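Local coordinates for protein phenylalanine--tRNA ligase beta subunit (Bacteroides fragilis, PDB 3IG2) that forms, with the alpha subunit, the tetrameric enzyme that attaches L-phenylalanine to tRNA(Phe) at the expense of ATP, this piece being the beta-subunit core domain, at residues N27-A33 against A56-R62. Numbering follows the deposited sequence.
Sequences NNSLTRA and ADLNCMR
Thr-31 and Cys-60 join the two short strands as an antiparallel hydrogen-bonded pair: Thr-31 N gives a nearly straight bond to Cys-60 O (2.8 Å, 163°). The ladder continues where Ser-29 O accepts Arg-62 N at 2.9 Å. Beyond Thr-31 the pairing becomes irregular. Thr-31 O receives Asn-59 N at 3.0 Å, while Cys-60 N adds a weak bond to the same atom. A chi1 of 56° swings the Asn-59 amide back over its own backbone toward Thr-31 and Ala-33, where ND2 lies 3.4 Å from Ala-33 CB; a weak bond from ND2 to Thr-31 O is doubtful, since ND2 also crowds the donor Ala-33 N.

Apolar packing differs on the two faces. On one, Leu-30 and Leu-58 lie roughly perpendicular, CG of Leu-30 resting 3.6 Å from CD2 of Leu-58, and the folded chain of selenomethionine Met-61 brings its CE to Ser-29 CB. On the other, Thr-31 CG2 lies against Arg-62 CA, and Cys-60 SG packs on Ala-33 CB at 3.9 Å; Met-49 of the neighbouring strand touches both Cys-60 and Ala-33.

Charged groups mark the two ends. The straight aliphatic run of Arg-32 lies alongside Asp-57 and ends in a salt bridge from NH1 to OD1 (2.8 Å), the guanidinium and carboxylate planes being 86° apart. At the other end Ser-29 OG lies over one face of the Arg-62 guanidinium, offset toward its rim. That group is anchored beyond the contact by a salt bridge to Glu-88 and a hydrogen bond from NE to Asn-91 O; Glu-88 also accepts Asn-27 N.

With Asn-59 and Cys-60 both facing Thr-31, the arrangement is a classic beta bulge at the start of strand 60-61, where this central strand of a small three-stranded antiparallel sheet pairs with the outer strand 30-31; the sheet is distinct from the large mixed sheet of this core domain, but linked through Arg-62 to its strand 85-95.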
loop_
_atom_site.group_PDB
_atom_site.type_symbol
_atom_site.label_atom_id
_atom_site.label_comp_id
_atom_site.label_asym_id
_atom_site.label_seq_id
_atom_site.Cartn_x
_atom_site.Cartn_y
_atom_site.Cartn_z
ATOM N N ASN B 27 0.191 25.311 12.759
ATOM C CA ASN B 27 -0.060 25.897 14.073
ATOM C C ASN B 27 0.367 27.370 14.143
ATOM O O ASN B 27 1.272 27.808 13.426
ATOM C CB ASN B 27 0.618 25.061 15.187
ATOM C CG ASN B 27 -0.025 23.657 15.365
ATOM O OD1 ASN B 27 0.609 22.634 15.150
ATOM N ND2 ASN B 27 -1.254 23.632 15.746
ATOM N N ASN B 28 -0.287 28.134 15.006
ATOM C CA ASN B 28 0.022 29.532 15.162
ATOM C C ASN B 28 1.448 29.717 15.629
ATOM O O ASN B 28 1.958 28.954 16.424
ATOM C CB ASN B 28 -0.867 30.152 16.229
ATOM C CG ASN B 28 -2.272 30.415 15.755
ATOM O OD1 ASN B 28 -2.550 30.587 14.559
ATOM N ND2 ASN B 28 -3.180 30.479 16.712
ATOM N N SER B 29 2.084 30.751 15.153
ATOM C CA SER B 29 3.407 31.093 15.638
ATOM C C SER B 29 3.362 31.844 16.964
ATOM O O SER B 29 4.346 31.817 17.711
ATOM C CB SER B 29 4.139 31.890 14.579
ATOM O OG SER B 29 4.315 31.035 13.455
ATOM N N LEU B 30 2.246 32.509 17.259
ATOM C CA LEU B 30 2.067 33.179 18.557
ATOM C C LEU B 30 1.742 32.084 19.578
ATOM O O LEU B 30 0.850 31.261 19.343
ATOM C CB LEU B 30 0.939 34.207 18.486
ATOM C CG LEU B 30 0.505 34.993 19.740
ATOM C CD1 LEU B 30 1.669 35.749 20.400
ATOM C CD2 LEU B 30 -0.643 35.968 19.442
ATOM N N THR B 31 2.471 32.072 20.690
ATOM C CA THR B 31 2.367 30.969 21.646
ATOM C C THR B 31 2.520 31.430 23.112
ATOM O O THR B 31 2.540 32.644 23.398
ATOM C CB THR B 31 3.391 29.870 21.285
ATOM O OG1 THR B 31 3.083 28.663 21.985
ATOM C CG2 THR B 31 4.797 30.314 21.638
ATOM N N ARG B 32 2.654 30.451 24.006
ATOM C CA ARG B 32 2.657 30.628 25.476
ATOM C C ARG B 32 4.075 30.526 26.057
ATOM O O ARG B 32 4.705 29.457 26.029
ATOM C CB ARG B 32 1.746 29.555 26.088
ATOM C CG ARG B 32 1.739 29.426 27.597
ATOM C CD ARG B 32 0.510 28.619 28.005
ATOM N NE ARG B 32 0.512 28.140 29.393
ATOM C CZ ARG B 32 0.216 28.880 30.471
ATOM N NH1 ARG B 32 -0.092 30.173 30.362
ATOM N NH2 ARG B 32 0.246 28.330 31.680
ATOM N N ALA B 33 4.578 31.650 26.575
ATOM C CA ALA B 33 5.914 31.729 27.162
ATOM C C ALA B 33 6.134 30.675 28.285
ATOM O O ALA B 33 7.237 30.147 28.449
ATOM C CB ALA B 33 6.177 33.172 27.700
ATOM N N ALA B 56 -1.655 35.698 28.687
ATOM C CA ALA B 56 -0.591 34.792 29.117
ATOM C C ALA B 56 -0.355 33.641 28.154
ATOM O O ALA B 56 0.734 33.057 28.132
ATOM C CB ALA B 56 -0.897 34.254 30.503
ATOM N N ASP B 57 -1.356 33.289 27.353
ATOM C CA ASP B 57 -1.183 32.163 26.418
ATOM C C ASP B 57 -0.727 32.608 25.051
ATOM O O ASP B 57 -0.518 31.792 24.168
ATOM C CB ASP B 57 -2.495 31.390 26.281
ATOM C CG ASP B 57 -2.966 30.823 27.609
ATOM O OD1 ASP B 57 -2.116 30.687 28.511
ATOM O OD2 ASP B 57 -4.171 30.531 27.764
ATOM N N LEU B 58 -0.606 33.912 24.871
ATOM C CA LEU B 58 -0.290 34.485 23.581
ATOM C C LEU B 58 0.611 35.714 23.780
ATOM O O LEU B 58 0.190 36.847 23.596
ATOM C CB LEU B 58 -1.595 34.854 22.851
ATOM C CG LEU B 58 -2.525 33.723 22.384
ATOM C CD1 LEU B 58 -3.811 34.304 21.807
ATOM C CD2 LEU B 58 -1.855 32.843 21.362
ATOM N N ASN B 59 1.858 35.474 24.158
ATOM C CA ASN B 59 2.719 36.550 24.591
ATOM C C ASN B 59 4.108 36.490 23.983
ATOM O O ASN B 59 4.965 37.293 24.327
ATOM C CB ASN B 59 2.766 36.658 26.147
ATOM C CG ASN B 59 3.192 35.348 26.842
ATOM O OD1 ASN B 59 3.310 35.308 28.072
ATOM N ND2 ASN B 59 3.408 34.291 26.075
ATOM N N CYS B 60 4.344 35.519 23.097
ATOM C CA CYS B 60 5.663 35.348 22.507
ATOM C C CYS B 60 5.571 34.587 21.201
ATOM O O CYS B 60 4.584 33.893 20.948
ATOM C CB CYS B 60 6.623 34.637 23.487
ATOM S SG CYS B 60 6.261 32.877 23.805
HETATM N N MSE B 61 6.614 34.710 20.375
HETATM C CA MSE B 61 6.732 33.938 19.146
HETATM C C MSE B 61 7.412 32.627 19.460
HETATM O O MSE B 61 8.361 32.602 20.249
HETATM C CB MSE B 61 7.553 34.714 18.109
HETATM C CG MSE B 61 6.950 36.110 17.785
HETATM SE SE MSE B 61 5.075 36.030 17.270
HETATM C CE MSE B 61 5.237 35.242 15.477
ATOM N N ARG B 62 6.974 31.543 18.813
ATOM C CA ARG B 62 7.481 30.210 19.169
ATOM C C ARG B 62 8.984 30.063 18.913
ATOM O O ARG B 62 9.536 30.590 17.939
ATOM C CB ARG B 62 6.714 29.114 18.425
ATOM C CG ARG B 62 6.812 29.230 16.904
ATOM C CD ARG B 62 6.018 28.092 16.194
ATOM N NE ARG B 62 6.092 28.287 14.750
ATOM C CZ ARG B 62 5.220 27.819 13.860
ATOM N NH1 ARG B 62 4.165 27.114 14.252
ATOM N NH2 ARG B 62 5.412 28.075 12.572
#